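Local coordinates for protein nucleoporin NUP159 (Saccharomyces cerevisiae, PDB 1XIP) that serves as a component of the nuclear pore complex and, through its N-terminal beta-propeller domain, tethers the helicase Dbp5 to the pore for mRNA export, at residues A[45-50]-A[63-68]; A[341-346]-A[363-368]. One frame throughout, in Å; residues are numbered along the deposited sequence.

Contact 1: A[45-50]-A[63-68]; sequences ISNSKS and GELQLL
Leu-65, the first residue of a helix, meets the turn after strand 43-46 with backbone and side chain alike. Its N-H bonds to the carbonyl oxygen of Ser-50 (Leu-65 N to Ser-50 O 3.1 Å), nearly straight at 170°, with the donor above the carbonyl plane. Leu-65 CB rests on the Ser-50 carbonyl, 3.5 Å from Ser-50 O, and is also the nearest side-chain neighbour of Ser-50 OG; Leu-65 CG and then Leu-65 CD1 (3.9 Å) reach the methyl CG2 of Ile-45, the two side chains crossing at about a right angle. All this belongs to one four-stranded blade of the beta-propeller, where the turn 47-50 joins its first two strands and helix 65-73 leaves the third. An ST motif shapes that turn, Ser-46 OG accepting from Lys-49 N at 3.0 Å. Glu-64, at the N-cap position, bends at chi2 (-66°), which brings its CD closer to Ser-50; Glu-64 OE1 comes 3.1 Å from Ser-50 O, two acceptors not bonded, and a water links OE2 to Lys-49 O. An alanine in place of Glu-64 would probably leave this water without its carboxylate acceptor. Lys-49 NZ is hydrogen-bonded to Gly-97 O.

Contact 2: A[341-346]-A[363-368]; sequences AVDVVT and LPLVYI
Pro-364 leads into the strand by setting its CB against CG1 of Val-342, 4.2 Å away; both side chains also touch Leu-284 of strand 279-284. Leu-365 then pairs with Asp-343 through two backbone hydrogen bonds, Asp-343 N to Leu-365 O at 2.8 Å and Leu-365 N to Asp-343 O at 2.9 Å. Leu-365 CG lies anti to the carbonyl carbon (chi1 -61°), and Leu-365 CD1 comes 3.7 Å from Asp-343 OD2. Val-366, opposite Val-342 in a non-hydrogen-bonded pair, sends its CA-H toward Ala-341 O. Tyr-367 bonds by its own N and O to Ala-341, while its side chain reaches past Leu-365, whose CB lies at the ring edge, to Asp-343. Tyr-367 OH donates to Asp-343 OD2 at 2.7 Å, from the anti side and 34° out of the carboxylate plane; ring and carboxylate planes are 70° apart. Thr-346 OG1 takes the syn lone pair of that same oxygen, at 2.6 Å from Asp-343 OD2. The other oxygen, OD1, accepts from Val-345 N at 3.1 Å and more weakly from Thr-346 N. Both carboxylate oxygens are thus gripped, which fixes the rotation of this buried group and would probably favour its charged form. The arrangement is an antiparallel strand pair at the edge of a four-stranded propeller blade, ended by an Asx turn at Asp-343.

Contacts 1 and 2 lie in neighbouring four-stranded sheets of the propeller, their centres about 10 Å apart. Contact 2 is the more buried, with regular strand pairing and a buried carboxylate that accepts hydrogen bonds at both oxygens; contact 1 lies farther from the centre of the chain, is partly buried, and joins a turn to a helix start by one direct hydrogen bond, a water and a small apolar touch. Asn-47 stitches them together: its OD1 probably accepts from Val-344 N (2.8 Å) and its ND2 probably donates to Val-342 O (3.1 Å). Ile-45 of strand 43-46 touches Ala-341 and Asp-343 of strand 337-343, where the outermost strands of the two sheets meet, and Leu-65 CD2 packs 3.4 Å from Tyr-367 OH.

Contact 1: A[45-50]-A[63-68]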
# COMPACT_ATOMS: atom_id res chain seq x y z
N ILE A 45 -7.94 8.00 -5.20
CA ILE A 45 -8.19 9.27 -5.85
C ILE A 45 -8.36 9.00 -7.33
O ILE A 45 -7.65 8.20 -7.90
CB ILE A 45 -7.01 10.23 -5.63
CG1 ILE A 45 -7.00 10.72 -4.18
CG2 ILE A 45 -7.05 11.37 -6.65
CD1 ILE A 45 -5.81 11.62 -3.82
N SER A 46 -9.34 9.65 -7.92
CA SER A 46 -9.50 9.59 -9.35
C SER A 46 -9.28 10.99 -9.88
O SER A 46 -10.07 11.91 -9.62
CB SER A 46 -10.89 9.12 -9.70
OG SER A 46 -11.30 9.68 -10.91
N ASN A 47 -8.19 11.16 -10.59
CA ASN A 47 -7.84 12.45 -11.17
C ASN A 47 -8.72 12.85 -12.35
O ASN A 47 -8.85 14.05 -12.64
CB ASN A 47 -6.36 12.44 -11.58
CG ASN A 47 -5.43 12.49 -10.40
OD1 ASN A 47 -5.31 13.52 -9.74
ND2 ASN A 47 -4.77 11.39 -10.11
N SER A 48 -9.32 11.87 -13.03
CA SER A 48 -10.18 12.14 -14.19
C SER A 48 -11.53 12.62 -13.74
O SER A 48 -12.12 13.50 -14.36
CB SER A 48 -10.36 10.88 -15.04
OG SER A 48 -11.14 9.91 -14.36
N LYS A 49 -12.05 12.01 -12.69
CA LYS A 49 -13.35 12.41 -12.16
C LYS A 49 -13.23 13.55 -11.16
O LYS A 49 -14.22 14.19 -10.81
CB LYS A 49 -14.03 11.21 -11.51
CG LYS A 49 -14.74 10.35 -12.46
CD LYS A 49 -15.19 9.08 -11.78
CE LYS A 49 -15.59 8.05 -12.81
NZ LYS A 49 -14.39 7.22 -13.09
N SER A 50 -12.01 13.80 -10.69
CA SER A 50 -11.75 14.72 -9.58
C SER A 50 -12.51 14.32 -8.30
O SER A 50 -13.26 15.12 -7.73
CB SER A 50 -12.07 16.17 -9.97
OG SER A 50 -11.16 17.07 -9.36
N GLY A 63 -16.18 11.89 -2.04
CA GLY A 63 -16.23 13.37 -2.02
C GLY A 63 -15.47 14.08 -3.16
O GLY A 63 -14.72 13.45 -3.89
N GLU A 64 -15.68 15.38 -3.31
CA GLU A 64 -14.98 16.17 -4.33
C GLU A 64 -13.50 16.39 -3.96
O GLU A 64 -13.18 16.79 -2.84
CB GLU A 64 -15.67 17.51 -4.50
CG GLU A 64 -16.58 17.61 -5.73
CD GLU A 64 -15.82 17.53 -7.07
OE1 GLU A 64 -14.58 17.87 -7.13
OE2 GLU A 64 -16.46 17.11 -8.07
N LEU A 65 -12.60 16.15 -4.92
CA LEU A 65 -11.17 16.28 -4.68
C LEU A 65 -10.71 17.72 -4.44
O LEU A 65 -9.93 17.98 -3.51
CB LEU A 65 -10.39 15.69 -5.85
CG LEU A 65 -9.09 14.89 -5.71
CD1 LEU A 65 -8.25 15.10 -6.96
CD2 LEU A 65 -8.29 15.20 -4.46
N GLN A 66 -11.16 18.66 -5.26
CA GLN A 66 -10.79 20.07 -5.07
C GLN A 66 -11.18 20.54 -3.67
O GLN A 66 -10.48 21.34 -3.07
CB GLN A 66 -11.44 20.97 -6.12
CG GLN A 66 -10.94 22.42 -6.14
CD GLN A 66 -9.45 22.53 -6.43
OE1 GLN A 66 -8.68 23.05 -5.61
NE2 GLN A 66 -9.03 22.05 -7.61
N LEU A 67 -12.30 20.01 -3.16
CA LEU A 67 -12.79 20.33 -1.84
C LEU A 67 -11.83 19.83 -0.77
O LEU A 67 -11.45 20.58 0.12
CB LEU A 67 -14.17 19.74 -1.61
CG LEU A 67 -15.32 20.64 -1.16
CD1 LEU A 67 -14.84 21.68 -0.16
CD2 LEU A 67 -15.98 21.32 -2.36
N LEU A 68 -11.43 18.58 -0.88
CA LEU A 68 -10.52 18.00 0.09
C LEU A 68 -9.18 18.74 0.10
O LEU A 68 -8.65 19.07 1.16
CB LEU A 68 -10.33 16.52 -0.19
CG LEU A 68 -9.37 15.74 0.69
CD1 LEU A 68 -9.86 15.73 2.12
CD2 LEU A 68 -9.18 14.32 0.12
O HOH W 1 -15.73 16.61 -10.41

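Contact 2: A[341-346]-A[363-368]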
# COMPACT_ATOMS: atom_id res chain seq x y z
N ALA A 341 -2.54 7.90 -1.75
CA ALA A 341 -3.02 8.12 -3.12
C ALA A 341 -2.37 9.35 -3.75
O ALA A 341 -1.79 10.16 -3.04
CB ALA A 341 -4.53 8.22 -3.16
N VAL A 342 -2.47 9.48 -5.07
CA VAL A 342 -1.78 10.57 -5.79
C VAL A 342 -2.72 11.51 -6.52
O VAL A 342 -3.58 11.09 -7.29
CB VAL A 342 -0.71 10.04 -6.80
CG1 VAL A 342 0.13 11.17 -7.33
CG2 VAL A 342 0.19 9.00 -6.11
N ASP A 343 -2.51 12.79 -6.28
CA ASP A 343 -3.31 13.86 -6.83
C ASP A 343 -2.44 14.70 -7.77
O ASP A 343 -1.38 15.19 -7.40
CB ASP A 343 -3.90 14.69 -5.69
CG ASP A 343 -4.49 16.03 -6.14
OD1 ASP A 343 -4.83 16.24 -7.32
OD2 ASP A 343 -4.67 16.95 -5.33
N VAL A 344 -2.93 14.85 -8.98
CA VAL A 344 -2.20 15.44 -10.09
C VAL A 344 -2.98 16.62 -10.69
O VAL A 344 -2.42 17.39 -11.45
CB VAL A 344 -1.93 14.32 -11.15
CG1 VAL A 344 -2.01 14.84 -12.58
CG2 VAL A 344 -0.60 13.65 -10.89
N VAL A 345 -4.25 16.77 -10.33
CA VAL A 345 -5.16 17.68 -11.06
C VAL A 345 -5.67 18.94 -10.35
O VAL A 345 -6.09 19.89 -11.03
CB VAL A 345 -6.38 16.92 -11.66
CG1 VAL A 345 -5.95 15.99 -12.80
CG2 VAL A 345 -7.17 16.17 -10.56
N THR A 346 -5.64 18.96 -9.01
CA THR A 346 -6.12 20.14 -8.24
C THR A 346 -5.22 21.38 -8.44
O THR A 346 -4.08 21.25 -8.90
CB THR A 346 -6.31 19.82 -6.71
OG1 THR A 346 -5.06 19.41 -6.13
CG2 THR A 346 -7.19 18.63 -6.51
N LEU A 363 4.38 19.82 -9.09
CA LEU A 363 4.65 18.59 -8.35
C LEU A 363 3.40 17.71 -8.07
O LEU A 363 2.30 18.24 -7.89
CB LEU A 363 5.35 18.95 -7.01
CG LEU A 363 5.01 20.26 -6.25
CD1 LEU A 363 3.54 20.27 -5.78
CD2 LEU A 363 5.95 20.49 -5.06
N PRO A 364 3.59 16.39 -8.06
CA PRO A 364 2.52 15.47 -7.71
C PRO A 364 2.27 15.51 -6.20
O PRO A 364 3.20 15.79 -5.43
CB PRO A 364 3.07 14.09 -8.12
CG PRO A 364 4.34 14.37 -8.89
CD PRO A 364 4.84 15.68 -8.40
N LEU A 365 1.04 15.25 -5.78
CA LEU A 365 0.67 15.37 -4.39
C LEU A 365 0.33 14.01 -3.87
O LEU A 365 -0.46 13.30 -4.46
CB LEU A 365 -0.50 16.34 -4.22
CG LEU A 365 -0.32 17.80 -4.66
CD1 LEU A 365 -1.54 18.64 -4.28
CD2 LEU A 365 0.95 18.43 -4.11
N VAL A 366 0.97 13.63 -2.76
CA VAL A 366 0.68 12.38 -2.10
C VAL A 366 -0.24 12.64 -0.90
O VAL A 366 0.12 13.38 0.03
CB VAL A 366 2.00 11.70 -1.60
CG1 VAL A 366 1.72 10.33 -1.02
CG2 VAL A 366 3.03 11.60 -2.73
N TYR A 367 -1.43 12.06 -0.95
CA TYR A 367 -2.37 12.10 0.17
C TYR A 367 -2.17 10.85 0.99
O TYR A 367 -2.13 9.72 0.41
CB TYR A 367 -3.80 12.10 -0.34
CG TYR A 367 -4.27 13.37 -1.00
CD1 TYR A 367 -3.45 14.10 -1.88
CD2 TYR A 367 -5.57 13.83 -0.79
CE1 TYR A 367 -3.91 15.25 -2.50
CE2 TYR A 367 -6.04 14.97 -1.42
CZ TYR A 367 -5.21 15.67 -2.27
OH TYR A 367 -5.71 16.81 -2.87
N ILE A 368 -2.05 11.03 2.31
CA ILE A 368 -1.84 9.91 3.24
C ILE A 368 -2.88 9.95 4.36
O ILE A 368 -3.06 11.00 5.00
CB ILE A 368 -0.40 9.95 3.84
CG1 ILE A 368 0.67 10.02 2.72
CG2 ILE A 368 -0.16 8.78 4.79
CD1 ILE A 368 2.11 10.09 3.20